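Putative esterase (PDB 2RAU) is probably a lipase or esterase of the alpha/beta-hydrolase fold and binds calcium ions. Local coordinates at residues A[28-33]-A[127-132]; A[99-104]-A[274-279]; A[24-29]-A[40-45]. All coordinates share one frame; numbering follows the deposited sequence.

Contact 1 of 3, residues A[28-33]-A[127-132]; sequences MKREDS and ISDIKE
Arg30 and Asp129 bring their CA atoms nearest, and even these stay 8.5 Å apart. The end of strand 21-29 and the loop after it meet helix 123-141 of the alpha/beta-hydrolase fold. At one end Met28 faces Glu132. The gap between the backbones is bridged by side chains, chiefly that of Arg30. A bend at chi3 (-83°) brings NE round toward the helix, and NE and NH2 both grip Asp129 OD1, side-on. Arg30 NE to Asp129 OD1 is 2.9 Å in this salt bridge, with an N-H...O angle of 159°. OD1 lies in the guanidinium plane, but the carboxylate is turned 70° from that plane. Arg102 makes a salt bridge to Asp129 OD2 with its NE, and its NH2 lies close to OD1, so the buried carboxylate sits between two arginines. Glu132 CG covers one guanidinium face, offset toward its rim. An alanine in place of Arg30 loses both bonds to Asp129 OD1 and would probably leave the carboxylate to Arg102 and open a gap beside Glu132 CG. Selenomethionine Met28 crosses Glu132 at about a right angle, Met28 SE lying 3.8 Å from Glu132 CG. A water accepts from Arg30 NH2 and donates to Glu132 OE2 at 2.9 Å.

Contact 2 of 3, residues A[99-104]-A[274-279]; sequences IDYRTH and PYWPYR
Tyr101 and Trp276 meet with their ring planes at 76°, the tyrosine ring and the six-membered ring of the indole having centroids 5.8 Å apart. The rings meet obliquely. Tyr101 CE2 lies near the indole plane, at its edge, 3.9 Å from Trp276 CH2. Trp276 CG is anti to the backbone N (chi1 -170°), and the benzo ring of the indole reaches both Tyr101 and Thr103. Thr103 fits in beside it. Thr103 CG2 is 3.9 Å from Trp276 CE3 and also meets the backbone at Tyr275 O. The Thr103 and Pro277 side chains cross at about a right angle, and Thr103 CG2 is 3.5 Å from Pro277 CD, a tight carbon contact. Pro277 CD in turn lies over one face of the indole, near the rim. Trp126 of helix 123-141 packs against both Thr103 and Pro277.

This buried contact joins the turn after strand 94-100 of the alpha/beta-hydrolase sheet to the small two-stranded sheet 207-209 and 275-277. The Tyr101 hydroxyl is held by Pro57 O, and the side chain touches the probable nucleophile elbow. One water donates to Thr103 O at 2.8 Å and to Tyr275 O at 2.7 Å. Direct contact between the segments is thus largely apolar, and this water links two carbonyl oxygens that could not bond to each other.

Contact 3 of 3, residues A[24-29]-A[40-45]; sequences NIWKMK and LHKVNL
Asn24 and Lys42 form an antiparallel hydrogen-bonded pair in the beta hairpin of strands 21-29 and 37-45, in the large mixed sheet of the alpha/beta-hydrolase fold. Asn24 N donates to Lys42 O at 3.0 Å, and Lys42 N returns a bond to Asn24 O. Trp26 and Leu40 repeat the pattern, with Leu40 N to Trp26 O at 2.8 Å. Between them lies the non-hydrogen-bonded pair Ile25 and His41. There the alpha carbons make CA-H...O contacts, Ile25 CA to Leu40 O and His41 CA to Asn24 O.

Several side-chain polar groups find partners beyond the two segments. His41 NE2 bonds to Asp100 OD2, and His41 ND1 to Glu23 OE2, so both ring nitrogens are satisfied. Two nearby carboxylates would probably stabilise a protonated imidazole. The Ile25 and His41 side chains lie side by side, with Ile25 CD1 3.6 Å from His41 CE1 and Ile25 CG2 over the centre of one ring face. Lys42 is extended, with CG anti to the backbone N (chi1 -177°), and its NZ forms a salt bridge with Asp140. Asn24 OD1 accepts from Glu12 N, while Asn24 ND2 donates at 2.8 Å to a water that lies 2.6 Å from Asn44 OD1 and probably donates to it. The Trp26 and Lys42 side chains also lie side by side, pointing the same way. Lys42 CB meets the ring edge in plane, 3.8 Å from Trp26 CZ3.

How the contacts relate
From the N terminus, contact 3 comes first. It closes the short hairpin of strands 21-29 and 37-45. Contact 1 starts from the same strand, sharing Met28 and Lys29, and closes a longer loop that ends on helix 123-141. Contact 2 opens at strand 94-100, inside that loop, and closes far beyond it at 274-279, so contacts 1 and 2 cross. Contacts 3 and 2 follow in series. Arg102 of the 99-104 segment links contacts 1 and 2 through Asp129, and the probable bond between Asp100 and His41 links contacts 2 and 3. Together they tie the hairpin part of the large mixed sheet to helix 123-141, and strand 94-100 of that sheet to the small two-stranded sheet.

Contact 1 of 3, residues A[28-33]-A[127-132]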
loop_
_atom_site.group_PDB
_atom_site.type_symbol
_atom_site.label_atom_id
_atom_site.label_comp_id
_atom_site.label_asym_id
_atom_site.label_seq_id
_atom_site.Cartn_x
_atom_site.Cartn_y
_atom_site.Cartn_z
HETATM N N MSE A 28 -15.473 -4.122 -9.385
HETATM C CA MSE A 28 -16.737 -3.416 -9.267
HETATM C C MSE A 28 -16.662 -2.066 -9.975
HETATM O O MSE A 28 -15.778 -1.280 -9.725
HETATM C CB MSE A 28 -17.094 -3.136 -7.819
HETATM C CG MSE A 28 -18.397 -2.328 -7.620
HETATM SE SE MSE A 28 -18.798 -2.078 -5.727
HETATM C CE MSE A 28 -19.644 -3.800 -5.458
ATOM N N LYS A 29 -17.618 -1.807 -10.861
ATOM C CA LYS A 29 -17.760 -0.510 -11.439
ATOM C C LYS A 29 -18.318 0.476 -10.436
ATOM O O LYS A 29 -19.290 0.200 -9.724
ATOM C CB LYS A 29 -18.684 -0.583 -12.619
ATOM C CG LYS A 29 -18.784 0.728 -13.405
ATOM C CD LYS A 29 -17.420 1.033 -14.138
ATOM C CE LYS A 29 -17.360 2.361 -14.962
ATOM N NZ LYS A 29 -17.339 3.593 -14.141
ATOM N N ARG A 30 -17.697 1.655 -10.407
ATOM C CA ARG A 30 -18.086 2.755 -9.541
ATOM C C ARG A 30 -18.499 3.934 -10.490
ATOM O O ARG A 30 -18.704 3.735 -11.705
ATOM C CB ARG A 30 -16.907 3.153 -8.647
ATOM C CG ARG A 30 -16.287 2.001 -7.829
ATOM C CD ARG A 30 -17.220 1.429 -6.788
ATOM N NE ARG A 30 -17.204 2.204 -5.571
ATOM C CZ ARG A 30 -18.240 2.518 -4.818
ATOM N NH1 ARG A 30 -19.454 2.152 -5.106
ATOM N NH2 ARG A 30 -18.058 3.211 -3.730
ATOM N N GLU A 31 -18.665 5.132 -9.946
ATOM C CA GLU A 31 -19.148 6.248 -10.736
ATOM C C GLU A 31 -18.186 7.425 -10.716
ATOM O O GLU A 31 -17.477 7.596 -9.749
ATOM C CB GLU A 31 -20.533 6.684 -10.184
ATOM C CG GLU A 31 -21.644 5.640 -10.383
ATOM C CD GLU A 31 -21.812 5.170 -11.864
ATOM O OE1 GLU A 31 -21.673 6.012 -12.805
ATOM O OE2 GLU A 31 -22.081 3.942 -12.071
ATOM N N ASP A 32 -18.196 8.314 -11.718
ATOM C CA ASP A 32 -19.106 8.291 -12.862
ATOM C C ASP A 32 -18.373 8.238 -14.207
ATOM O O ASP A 32 -19.002 8.351 -15.247
ATOM C CB ASP A 32 -20.036 9.516 -12.832
ATOM C CG ASP A 32 -19.279 10.843 -12.886
ATOM O OD1 ASP A 32 -18.037 10.863 -12.773
ATOM O OD2 ASP A 32 -19.939 11.885 -13.058
ATOM N N SER A 33 -17.051 8.075 -14.184
ATOM C CA SER A 33 -16.265 7.971 -15.406
ATOM C C SER A 33 -15.918 6.515 -15.731
ATOM O O SER A 33 -16.068 5.598 -14.888
ATOM C CB SER A 33 -14.987 8.792 -15.270
ATOM O OG SER A 33 -13.894 8.030 -14.748
ATOM N N ILE A 127 -13.016 6.000 1.273
ATOM C CA ILE A 127 -13.727 5.325 2.364
ATOM C C ILE A 127 -14.912 4.501 1.824
ATOM O O ILE A 127 -15.058 3.331 2.211
ATOM C CB ILE A 127 -14.083 6.265 3.515
ATOM C CG1 ILE A 127 -12.771 6.692 4.223
ATOM C CG2 ILE A 127 -15.048 5.555 4.517
ATOM C CD1 ILE A 127 -12.954 7.777 5.223
ATOM N N SER A 128 -15.649 5.029 0.844
ATOM C CA SER A 128 -16.775 4.298 0.273
ATOM C C SER A 128 -16.291 3.026 -0.440
ATOM O O SER A 128 -16.951 1.984 -0.394
ATOM C CB SER A 128 -17.621 5.173 -0.658
ATOM O OG SER A 128 -16.979 5.423 -1.916
ATOM N N ASP A 129 -15.129 3.097 -1.075
ATOM C CA ASP A 129 -14.577 1.979 -1.796
ATOM C C ASP A 129 -14.091 0.911 -0.815
ATOM O O ASP A 129 -14.311 -0.277 -1.027
ATOM C CB ASP A 129 -13.407 2.432 -2.671
ATOM C CG ASP A 129 -13.837 3.327 -3.837
ATOM O OD1 ASP A 129 -15.015 3.363 -4.138
ATOM O OD2 ASP A 129 -12.973 3.984 -4.480
ATOM N N ILE A 130 -13.381 1.322 0.239
ATOM C CA ILE A 130 -12.983 0.381 1.263
ATOM C C ILE A 130 -14.243 -0.316 1.883
ATOM O O ILE A 130 -14.225 -1.526 2.135
ATOM C CB ILE A 130 -12.126 1.065 2.349
ATOM C CG1 ILE A 130 -10.813 1.643 1.720
ATOM C CG2 ILE A 130 -11.768 0.064 3.441
ATOM C CD1 ILE A 130 -10.022 2.640 2.663
ATOM N N LYS A 131 -15.301 0.452 2.156
ATOM C CA LYS A 131 -16.548 -0.101 2.679
ATOM C C LYS A 131 -17.162 -1.217 1.792
ATOM O O LYS A 131 -17.612 -2.267 2.299
ATOM C CB LYS A 131 -17.575 1.017 2.967
ATOM C CG LYS A 131 -18.979 0.534 3.397
ATOM C CD LYS A 131 -19.068 -0.416 4.602
ATOM C CE LYS A 131 -19.478 0.240 5.886
ATOM N NZ LYS A 131 -19.662 -0.759 6.982
ATOM N N GLU A 132 -17.200 -0.988 0.487
ATOM C CA GLU A 132 -17.673 -2.006 -0.446
ATOM C C GLU A 132 -16.854 -3.285 -0.346
ATOM O O GLU A 132 -17.403 -4.388 -0.456
ATOM C CB GLU A 132 -17.634 -1.492 -1.889
ATOM C CG GLU A 132 -18.592 -0.429 -2.274
ATOM C CD GLU A 132 -20.043 -0.788 -2.014
ATOM O OE1 GLU A 132 -20.463 -1.933 -2.209
ATOM O OE2 GLU A 132 -20.744 0.111 -1.569
HETATM O O HOH W 1 -20.573 3.005 -1.969
#

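Contact 2 of 3, residues A[99-104]-A[274-279]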
loop_
_atom_site.group_PDB
_atom_site.type_symbol
_atom_site.label_atom_id
_atom_site.label_comp_id
_atom_site.label_asym_id
_atom_site.label_seq_id
_atom_site.Cartn_x
_atom_site.Cartn_y
_atom_site.Cartn_z
ATOM N N ILE A 99 -7.039 -4.392 -1.876
ATOM C CA ILE A 99 -7.843 -3.545 -2.768
ATOM C C ILE A 99 -6.977 -2.800 -3.780
ATOM O O ILE A 99 -5.866 -2.326 -3.445
ATOM C CB ILE A 99 -8.647 -2.522 -1.904
ATOM C CG1 ILE A 99 -9.527 -1.627 -2.787
ATOM C CG2 ILE A 99 -7.717 -1.681 -1.007
ATOM C CD1 ILE A 99 -10.531 -0.614 -2.017
ATOM N N ASP A 100 -7.471 -2.794 -5.026
ATOM C CA ASP A 100 -6.999 -1.942 -6.079
ATOM C C ASP A 100 -7.890 -0.691 -6.060
ATOM O O ASP A 100 -9.100 -0.757 -6.283
ATOM C CB ASP A 100 -7.073 -2.575 -7.434
ATOM C CG ASP A 100 -6.230 -3.816 -7.555
ATOM O OD1 ASP A 100 -5.107 -3.827 -7.023
ATOM O OD2 ASP A 100 -6.635 -4.765 -8.250
ATOM N N TYR A 101 -7.291 0.434 -5.703
ATOM C CA TYR A 101 -7.989 1.695 -5.687
ATOM C C TYR A 101 -8.261 2.121 -7.120
ATOM O O TYR A 101 -7.692 1.556 -8.048
ATOM C CB TYR A 101 -7.126 2.771 -5.084
ATOM C CG TYR A 101 -6.679 2.535 -3.671
ATOM C CD1 TYR A 101 -7.608 2.281 -2.651
ATOM C CD2 TYR A 101 -5.339 2.616 -3.336
ATOM C CE1 TYR A 101 -7.192 2.102 -1.332
ATOM C CE2 TYR A 101 -4.915 2.457 -2.031
ATOM C CZ TYR A 101 -5.835 2.209 -1.022
ATOM O OH TYR A 101 -5.360 2.065 0.267
ATOM N N ARG A 102 -9.047 3.178 -7.284
ATOM C CA ARG A 102 -9.388 3.690 -8.619
ATOM C C ARG A 102 -8.159 4.093 -9.441
ATOM O O ARG A 102 -8.186 4.077 -10.695
ATOM C CB ARG A 102 -10.388 4.848 -8.504
ATOM C CG ARG A 102 -11.682 4.458 -7.789
ATOM C CD ARG A 102 -12.650 5.582 -7.764
ATOM N NE ARG A 102 -13.734 5.301 -6.837
ATOM C CZ ARG A 102 -14.979 5.759 -6.945
ATOM N NH1 ARG A 102 -15.368 6.518 -7.947
ATOM N NH2 ARG A 102 -15.857 5.412 -6.037
ATOM N N THR A 103 -7.107 4.481 -8.737
ATOM C CA THR A 103 -5.792 4.830 -9.320
ATOM C C THR A 103 -5.224 3.688 -10.159
ATOM O O THR A 103 -4.471 3.910 -11.097
ATOM C CB THR A 103 -4.797 5.230 -8.206
ATOM O OG1 THR A 103 -4.864 4.232 -7.169
ATOM C CG2 THR A 103 -5.087 6.639 -7.718
ATOM N N HIS A 104 -5.656 2.455 -9.864
ATOM C CA HIS A 104 -5.204 1.315 -10.586
ATOM C C HIS A 104 -5.832 1.143 -11.973
ATOM O O HIS A 104 -5.456 0.220 -12.688
ATOM C CB HIS A 104 -5.389 0.047 -9.789
ATOM C CG HIS A 104 -4.498 -1.068 -10.204
ATOM N ND1 HIS A 104 -3.127 -0.917 -10.388
ATOM C CD2 HIS A 104 -4.764 -2.382 -10.423
ATOM C CE1 HIS A 104 -2.613 -2.089 -10.728
ATOM N NE2 HIS A 104 -3.584 -2.994 -10.750
ATOM N N PRO A 274 0.798 4.995 -11.987
ATOM C CA PRO A 274 1.449 6.240 -12.391
ATOM C C PRO A 274 1.090 7.499 -11.611
ATOM O O PRO A 274 1.862 8.442 -11.571
ATOM C CB PRO A 274 0.980 6.405 -13.851
ATOM C CG PRO A 274 -0.289 5.581 -13.935
ATOM C CD PRO A 274 -0.104 4.459 -13.015
ATOM N N TYR A 275 -0.126 7.539 -11.082
ATOM C CA TYR A 275 -0.703 8.758 -10.527
ATOM C C TYR A 275 -1.521 8.546 -9.278
ATOM O O TYR A 275 -2.141 7.498 -9.080
ATOM C CB TYR A 275 -1.614 9.417 -11.550
ATOM C CG TYR A 275 -0.998 9.741 -12.901
ATOM C CD1 TYR A 275 0.043 10.667 -12.995
ATOM C CD2 TYR A 275 -1.512 9.210 -14.078
ATOM C CE1 TYR A 275 0.601 11.003 -14.236
ATOM C CE2 TYR A 275 -0.998 9.572 -15.308
ATOM C CZ TYR A 275 0.056 10.476 -15.368
ATOM O OH TYR A 275 0.599 10.868 -16.560
ATOM N N TRP A 276 -1.566 9.600 -8.471
ATOM C CA TRP A 276 -2.289 9.618 -7.209
ATOM C C TRP A 276 -3.035 10.950 -7.121
ATOM O O TRP A 276 -2.479 11.949 -7.439
ATOM C CB TRP A 276 -1.321 9.520 -6.047
ATOM C CG TRP A 276 -1.939 9.288 -4.729
ATOM C CD1 TRP A 276 -2.111 10.204 -3.717
ATOM C CD2 TRP A 276 -2.477 8.050 -4.238
ATOM N NE1 TRP A 276 -2.727 9.598 -2.630
ATOM C CE2 TRP A 276 -2.957 8.279 -2.929
ATOM C CE3 TRP A 276 -2.588 6.768 -4.765
ATOM C CZ2 TRP A 276 -3.526 7.264 -2.150
ATOM C CZ3 TRP A 276 -3.134 5.774 -3.985
ATOM C CH2 TRP A 276 -3.591 6.020 -2.691
ATOM N N PRO A 277 -4.317 10.943 -6.705
ATOM C CA PRO A 277 -5.050 12.187 -6.666
ATOM C C PRO A 277 -4.574 13.149 -5.597
ATOM O O PRO A 277 -4.319 12.771 -4.434
ATOM C CB PRO A 277 -6.486 11.734 -6.398
ATOM C CG PRO A 277 -6.306 10.479 -5.576
ATOM C CD PRO A 277 -5.133 9.800 -6.244
ATOM N N TYR A 278 -4.417 14.400 -6.000
ATOM C CA TYR A 278 -4.167 15.488 -5.041
ATOM C C TYR A 278 -5.265 15.660 -3.991
ATOM O O TYR A 278 -4.998 16.129 -2.888
ATOM C CB TYR A 278 -3.965 16.859 -5.766
ATOM C CG TYR A 278 -2.495 17.218 -5.955
ATOM C CD1 TYR A 278 -1.708 17.586 -4.868
ATOM C CD2 TYR A 278 -1.903 17.218 -7.212
ATOM C CE1 TYR A 278 -0.365 17.925 -5.025
ATOM C CE2 TYR A 278 -0.569 17.529 -7.366
ATOM C CZ TYR A 278 0.194 17.891 -6.260
ATOM O OH TYR A 278 1.537 18.196 -6.391
ATOM N N ARG A 279 -6.495 15.316 -4.346
ATOM C CA ARG A 279 -7.638 15.628 -3.512
ATOM C C ARG A 279 -7.468 15.057 -2.072
ATOM O O ARG A 279 -7.764 15.729 -1.069
ATOM C CB ARG A 279 -8.934 15.174 -4.235
ATOM C CG ARG A 279 -10.254 15.403 -3.503
ATOM C CD ARG A 279 -10.393 16.847 -3.256
ATOM N NE ARG A 279 -11.716 17.263 -2.807
ATOM C CZ ARG A 279 -12.591 17.935 -3.557
ATOM N NH1 ARG A 279 -12.354 18.242 -4.831
ATOM N NH2 ARG A 279 -13.732 18.308 -3.020
HETATM O O HOH W 2 -2.685 6.041 -11.237
#

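Contact 3 of 3, residues A[24-29]-A[40-45]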
loop_
_atom_site.group_PDB
_atom_site.type_symbol
_atom_site.label_atom_id
_atom_site.label_comp_id
_atom_site.label_asym_id
_atom_site.label_seq_id
_atom_site.Cartn_x
_atom_site.Cartn_y
_atom_site.Cartn_z
ATOM N N ASN A 24 -7.958 -14.986 -6.122
ATOM C CA ASN A 24 -9.219 -14.640 -6.734
ATOM C C ASN A 24 -9.257 -13.123 -6.856
ATOM O O ASN A 24 -8.753 -12.426 -5.997
ATOM C CB ASN A 24 -10.378 -15.183 -5.914
ATOM C CG ASN A 24 -10.494 -16.697 -6.052
ATOM O OD1 ASN A 24 -11.042 -17.168 -7.012
ATOM N ND2 ASN A 24 -9.858 -17.447 -5.149
ATOM N N ILE A 25 -9.803 -12.628 -7.952
ATOM C CA ILE A 25 -9.947 -11.193 -8.162
ATOM C C ILE A 25 -11.387 -10.889 -8.637
ATOM O O ILE A 25 -11.904 -11.540 -9.535
ATOM C CB ILE A 25 -8.980 -10.615 -9.208
ATOM C CG1 ILE A 25 -7.524 -11.023 -8.928
ATOM C CG2 ILE A 25 -9.100 -9.134 -9.259
ATOM C CD1 ILE A 25 -6.544 -10.584 -9.991
ATOM N N TRP A 26 -11.973 -9.878 -8.014
ATOM C CA TRP A 26 -13.260 -9.344 -8.403
ATOM C C TRP A 26 -13.100 -7.887 -8.674
ATOM O O TRP A 26 -12.278 -7.212 -8.081
ATOM C CB TRP A 26 -14.286 -9.486 -7.298
ATOM C CG TRP A 26 -14.579 -10.862 -6.852
ATOM C CD1 TRP A 26 -15.615 -11.641 -7.244
ATOM C CD2 TRP A 26 -13.852 -11.623 -5.880
ATOM N NE1 TRP A 26 -15.595 -12.829 -6.572
ATOM C CE2 TRP A 26 -14.519 -12.854 -5.735
ATOM C CE3 TRP A 26 -12.735 -11.367 -5.093
ATOM C CZ2 TRP A 26 -14.099 -13.830 -4.869
ATOM C CZ3 TRP A 26 -12.322 -12.341 -4.221
ATOM C CH2 TRP A 26 -13.007 -13.563 -4.116
ATOM N N LYS A 27 -13.981 -7.397 -9.518
ATOM C CA LYS A 27 -14.004 -6.005 -9.935
ATOM C C LYS A 27 -15.415 -5.402 -9.762
ATOM O O LYS A 27 -16.436 -6.095 -9.971
ATOM C CB LYS A 27 -13.669 -6.030 -11.403
ATOM C CG LYS A 27 -13.499 -4.766 -12.052
ATOM C CD LYS A 27 -13.223 -5.018 -13.560
ATOM C CE LYS A 27 -11.854 -4.695 -13.912
ATOM N NZ LYS A 27 -11.709 -4.597 -15.413
HETATM N N MSE A 28 -15.473 -4.122 -9.385
HETATM C CA MSE A 28 -16.737 -3.416 -9.267
HETATM C C MSE A 28 -16.662 -2.066 -9.975
HETATM O O MSE A 28 -15.778 -1.280 -9.725
HETATM C CB MSE A 28 -17.094 -3.136 -7.819
HETATM C CG MSE A 28 -18.397 -2.328 -7.620
HETATM SE SE MSE A 28 -18.798 -2.078 -5.727
HETATM C CE MSE A 28 -19.644 -3.800 -5.458
ATOM N N LYS A 29 -17.618 -1.807 -10.861
ATOM C CA LYS A 29 -17.760 -0.510 -11.439
ATOM C C LYS A 29 -18.318 0.476 -10.436
ATOM O O LYS A 29 -19.290 0.200 -9.724
ATOM C CB LYS A 29 -18.684 -0.583 -12.619
ATOM C CG LYS A 29 -18.784 0.728 -13.405
ATOM C CD LYS A 29 -17.420 1.033 -14.138
ATOM C CE LYS A 29 -17.360 2.361 -14.962
ATOM N NZ LYS A 29 -17.339 3.593 -14.141
ATOM N N LEU A 40 -10.683 -6.182 -5.992
ATOM C CA LEU A 40 -10.412 -6.835 -4.741
ATOM C C LEU A 40 -9.705 -8.145 -5.005
ATOM O O LEU A 40 -10.136 -8.892 -5.881
ATOM C CB LEU A 40 -11.741 -7.131 -4.046
ATOM C CG LEU A 40 -11.817 -7.951 -2.792
ATOM C CD1 LEU A 40 -10.877 -7.258 -1.849
ATOM C CD2 LEU A 40 -13.275 -7.912 -2.286
ATOM N N HIS A 41 -8.594 -8.393 -4.302
ATOM C CA HIS A 41 -7.854 -9.657 -4.420
ATOM C C HIS A 41 -7.995 -10.418 -3.148
ATOM O O HIS A 41 -7.948 -9.858 -2.099
ATOM C CB HIS A 41 -6.340 -9.436 -4.648
ATOM C CG HIS A 41 -6.013 -8.621 -5.874
ATOM N ND1 HIS A 41 -5.200 -9.091 -6.887
ATOM C CD2 HIS A 41 -6.354 -7.360 -6.219
ATOM C CE1 HIS A 41 -5.100 -8.165 -7.828
ATOM N NE2 HIS A 41 -5.775 -7.094 -7.442
ATOM N N LYS A 42 -8.167 -11.724 -3.263
ATOM C CA LYS A 42 -8.129 -12.628 -2.127
ATOM C C LYS A 42 -6.985 -13.623 -2.373
ATOM O O LYS A 42 -6.809 -14.131 -3.497
ATOM C CB LYS A 42 -9.444 -13.409 -1.995
ATOM C CG LYS A 42 -9.520 -14.340 -0.778
ATOM C CD LYS A 42 -10.755 -15.178 -0.815
ATOM C CE LYS A 42 -10.881 -16.084 0.388
ATOM N NZ LYS A 42 -12.168 -16.785 0.314
ATOM N N VAL A 43 -6.207 -13.878 -1.329
ATOM C CA VAL A 43 -5.180 -14.913 -1.374
ATOM C C VAL A 43 -5.389 -15.884 -0.215
ATOM O O VAL A 43 -5.595 -15.482 0.914
ATOM C CB VAL A 43 -3.747 -14.309 -1.323
ATOM C CG1 VAL A 43 -2.616 -15.404 -1.352
ATOM C CG2 VAL A 43 -3.568 -13.250 -2.470
ATOM N N ASN A 44 -5.304 -17.172 -0.525
ATOM C CA ASN A 44 -5.389 -18.224 0.477
ATOM C C ASN A 44 -4.642 -19.447 0.000
ATOM O O ASN A 44 -4.336 -19.592 -1.173
ATOM C CB ASN A 44 -6.846 -18.569 0.878
ATOM C CG ASN A 44 -7.748 -18.947 -0.307
ATOM O OD1 ASN A 44 -8.469 -18.115 -0.817
ATOM N ND2 ASN A 44 -7.706 -20.174 -0.719
ATOM N N LEU A 45 -4.390 -20.337 0.935
ATOM C CA LEU A 45 -3.827 -21.635 0.662
ATOM C C LEU A 45 -4.809 -22.475 -0.121
ATOM O O LEU A 45 -6.022 -22.333 0.047
ATOM C CB LEU A 45 -3.593 -22.361 1.985
ATOM C CG LEU A 45 -2.319 -22.199 2.757
ATOM C CD1 LEU A 45 -2.472 -22.964 4.064
ATOM C CD2 LEU A 45 -1.107 -22.734 1.975
HETATM O O HOH W 3 -8.185 -16.705 -2.986
#